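Side-chain contact in DUF4439 domain-containing protein (Mycobacterium tuberculosis, PDB 2IB0), which is of unknown function but folds as a ferritin-like four-helix bundle: residues A[61-64]-A[65-68]. Sequence-based numbering, arbitrary orientation.
Sequences QHRH and RRDD
Arg65 runs its guanidinium alongside the side chains of both Gln61 and His62, one turn back on helix 52-75 of a ferritin-like four-helix bundle. The CG of Arg65 stands anti to its backbone nitrogen (chi1 -170°) and the chain bends only at chi3, which carries the group back alongside both neighbours. NH2 of Arg65 comes 3.7 Å from CG of Gln61. The guanidinium and amide planes are 33° apart. A water lying in the guanidinium plane accepts from Arg65 NH2 at 2.9 Å; its approach to Gln61 OE1 is implausibly short, and that link is doubtful. Against the ring of His62 the guanidinium is nearly perpendicular, with Arg65 NH1 3.4 Å from His62 ND1 at an angle too poor for a hydrogen bond. Both groups turn instead to carboxylates inside the bundle. Arg65 makes salt bridges to Glu33 of helix 18-46 and Glu136 of helix 124-150, while His62 hydrogen-bonds to Glu33 through ND1 and to Glu107 of helix 96-120 through NE2, so these bonds of the buried Arg65 and His62 join all four helices. On the more exposed flank, one face of the Arg66 guanidinium lies over the CG of Arg63, Arg66 NH2 being 3.7 Å from it, and the Arg66 guanidinium is held in turn by a salt bridge from NE to OD1 of Asp67 (3.0 Å). Backbone i to i+4 bonds run beneath these side chains, as from Arg66 N to His62 O. Farther round the helix, the imidazole of His64 and the carboxylate of Asp68 are inclined at 71°, with His64 CE1 3.2 Å from Asp68 OD2.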
ATOM      1  N   GLN A  61      12.542  -4.987   7.590  1.00 39.31           N
ATOM      2  CA  GLN A  61      11.980  -4.370   6.377  1.00 38.59           C
ATOM      3  C   GLN A  61      12.584  -2.978   6.041  1.00 37.33           C
ATOM      4  O   GLN A  61      12.966  -2.705   4.899  1.00 35.38           O
ATOM      5  CB  GLN A  61      10.464  -4.283   6.497  1.00 38.42           C
ATOM      6  CG  GLN A  61       9.788  -3.617   5.317  1.00 39.13           C
ATOM      7  CD  GLN A  61       8.279  -3.514   5.539  1.00 40.45           C
ATOM      8  OE1 GLN A  61       7.765  -2.485   5.981  1.00 42.37           O
ATOM      9  NE2 GLN A  61       7.590  -4.605   5.304  1.00 37.13           N
ATOM     10  N   HIS A  62      12.656  -2.115   7.044  1.00 36.50           N
ATOM     11  CA  HIS A  62      13.282  -0.811   6.835  1.00 36.01           C
ATOM     12  C   HIS A  62      14.790  -0.868   6.606  1.00 35.53           C
ATOM     13  O   HIS A  62      15.284  -0.149   5.750  1.00 36.65           O
ATOM     14  CB  HIS A  62      12.989   0.131   7.975  1.00 35.12           C
ATOM     15  CG  HIS A  62      11.570   0.525   8.062  1.00 33.06           C
ATOM     16  ND1 HIS A  62      11.007   1.451   7.209  1.00 33.28           N
ATOM     17  CD2 HIS A  62      10.576   0.094   8.874  1.00 32.76           C
ATOM     18  CE1 HIS A  62       9.724   1.576   7.497  1.00 34.34           C
ATOM     19  NE2 HIS A  62       9.444   0.785   8.521  1.00 32.98           N
ATOM     20  N   ARG A  63      15.517  -1.683   7.367  1.00 35.02           N
ATOM     21  CA  ARG A  63      16.970  -1.762   7.202  1.00 34.92           C
ATOM     22  C   ARG A  63      17.317  -2.259   5.812  1.00 34.68           C
ATOM     23  O   ARG A  63      18.198  -1.696   5.162  1.00 33.34           O
ATOM     24  CB  ARG A  63      17.643  -2.616   8.278  1.00 35.49           C
ATOM     25  CG  ARG A  63      17.712  -1.947   9.614  1.00 34.64           C
ATOM     26  CD  ARG A  63      18.031  -2.932  10.672  1.00 36.59           C
ATOM     27  NE  ARG A  63      18.372  -2.208  11.881  1.00 42.24           N
ATOM     28  CZ  ARG A  63      18.190  -2.651  13.122  1.00 43.41           C
ATOM     29  NH1 ARG A  63      17.638  -3.845  13.329  1.00 42.12           N
ATOM     30  NH2 ARG A  63      18.560  -1.882  14.158  1.00 42.21           N
ATOM     31  N   HIS A  64      16.554  -3.257   5.344  1.00 34.73           N
ATOM     32  CA  HIS A  64      16.751  -3.839   4.029  1.00 35.73           C
ATOM     33  C   HIS A  64      16.425  -2.815   2.930  1.00 35.19           C
ATOM     34  O   HIS A  64      17.195  -2.650   1.998  1.00 35.36           O
ATOM     35  CB  HIS A  64      15.908  -5.129   3.866  1.00 36.68           C
ATOM     36  CG  HIS A  64      16.175  -5.875   2.589  1.00 41.32           C
ATOM     37  ND1 HIS A  64      15.514  -5.602   1.404  1.00 47.85           N
ATOM     38  CD2 HIS A  64      17.033  -6.889   2.306  1.00 46.19           C
ATOM     39  CE1 HIS A  64      15.957  -6.402   0.449  1.00 45.22           C
ATOM     40  NE2 HIS A  64      16.876  -7.196   0.968  1.00 46.81           N
ATOM     41  N   ARG A  65      15.276  -2.139   3.038  1.00 33.96           N
ATOM     42  CA  ARG A  65      14.909  -1.083   2.110  1.00 32.44           C
ATOM     43  C   ARG A  65      15.984   0.013   2.032  1.00 32.10           C
ATOM     44  O   ARG A  65      16.377   0.414   0.945  1.00 31.94           O
ATOM     45  CB  ARG A  65      13.596  -0.459   2.549  1.00 32.39           C
ATOM     46  CG  ARG A  65      13.008   0.472   1.529  1.00 31.19           C
ATOM     47  CD  ARG A  65      11.766   1.103   2.085  1.00 30.25           C
ATOM     48  NE  ARG A  65      10.705   0.134   2.284  1.00 28.43           N
ATOM     49  CZ  ARG A  65       9.752   0.244   3.203  1.00 29.84           C
ATOM     50  NH1 ARG A  65       9.746   1.285   4.031  1.00 30.19           N
ATOM     51  NH2 ARG A  65       8.803  -0.691   3.307  1.00 29.82           N
ATOM     52  N   ARG A  66      16.426   0.499   3.188  1.00 31.15           N
ATOM     53  CA  ARG A  66      17.520   1.502   3.305  1.00 30.82           C
ATOM     54  C   ARG A  66      18.788   1.085   2.547  1.00 30.75           C
ATOM     55  O   ARG A  66      19.315   1.849   1.729  1.00 31.20           O
ATOM     56  CB  ARG A  66      17.855   1.767   4.768  1.00 30.41           C
ATOM     57  CG  ARG A  66      19.263   2.517   4.992  1.00 31.01           C
ATOM     58  CD  ARG A  66      19.757   2.330   6.431  1.00 33.46           C
ATOM     59  NE  ARG A  66      20.223   0.970   6.743  1.00 36.35           N
ATOM     60  CZ  ARG A  66      20.470   0.517   7.980  1.00 35.75           C
ATOM     61  NH1 ARG A  66      20.299   1.287   9.046  1.00 32.79           N
ATOM     62  NH2 ARG A  66      20.899  -0.718   8.159  1.00 36.85           N
ATOM     63  N   ASP A  67      19.277  -0.125   2.815  1.00 31.29           N
ATOM     64  CA  ASP A  67      20.439  -0.665   2.092  1.00 31.77           C
ATOM     65  C   ASP A  67      20.190  -0.740   0.602  1.00 32.25           C
ATOM     66  O   ASP A  67      21.051  -0.379  -0.189  1.00 33.36           O
ATOM     67  CB  ASP A  67      20.822  -2.035   2.646  1.00 32.72           C
ATOM     68  CG  ASP A  67      21.200  -1.996   4.144  1.00 35.63           C
ATOM     69  OD1 ASP A  67      21.389  -0.896   4.735  1.00 37.90           O
ATOM     70  OD2 ASP A  67      21.296  -3.085   4.743  1.00 39.36           O
ATOM     71  N   ASP A  68      19.006  -1.209   0.200  1.00 32.50           N
ATOM     72  CA  ASP A  68      18.604  -1.207  -1.213  1.00 32.85           C
ATOM     73  C   ASP A  68      18.669   0.170  -1.928  1.00 32.06           C
ATOM     74  O   ASP A  68      19.118   0.259  -3.077  1.00 31.40           O
ATOM     75  CB  ASP A  68      17.190  -1.776  -1.351  1.00 32.98           C
ATOM     76  CG  ASP A  68      17.152  -3.302  -1.482  1.00 36.43           C
ATOM     77  OD1 ASP A  68      18.197  -3.952  -1.499  1.00 38.93           O
ATOM     78  OD2 ASP A  68      16.041  -3.873  -1.572  1.00 42.88           O
TER
HETATM   79  O   HOH W   1       7.535  -0.057   5.848  1.00 31.87           O
HETATM   80  O   HOH W   2      20.724   0.079  12.277  1.00 51.82           O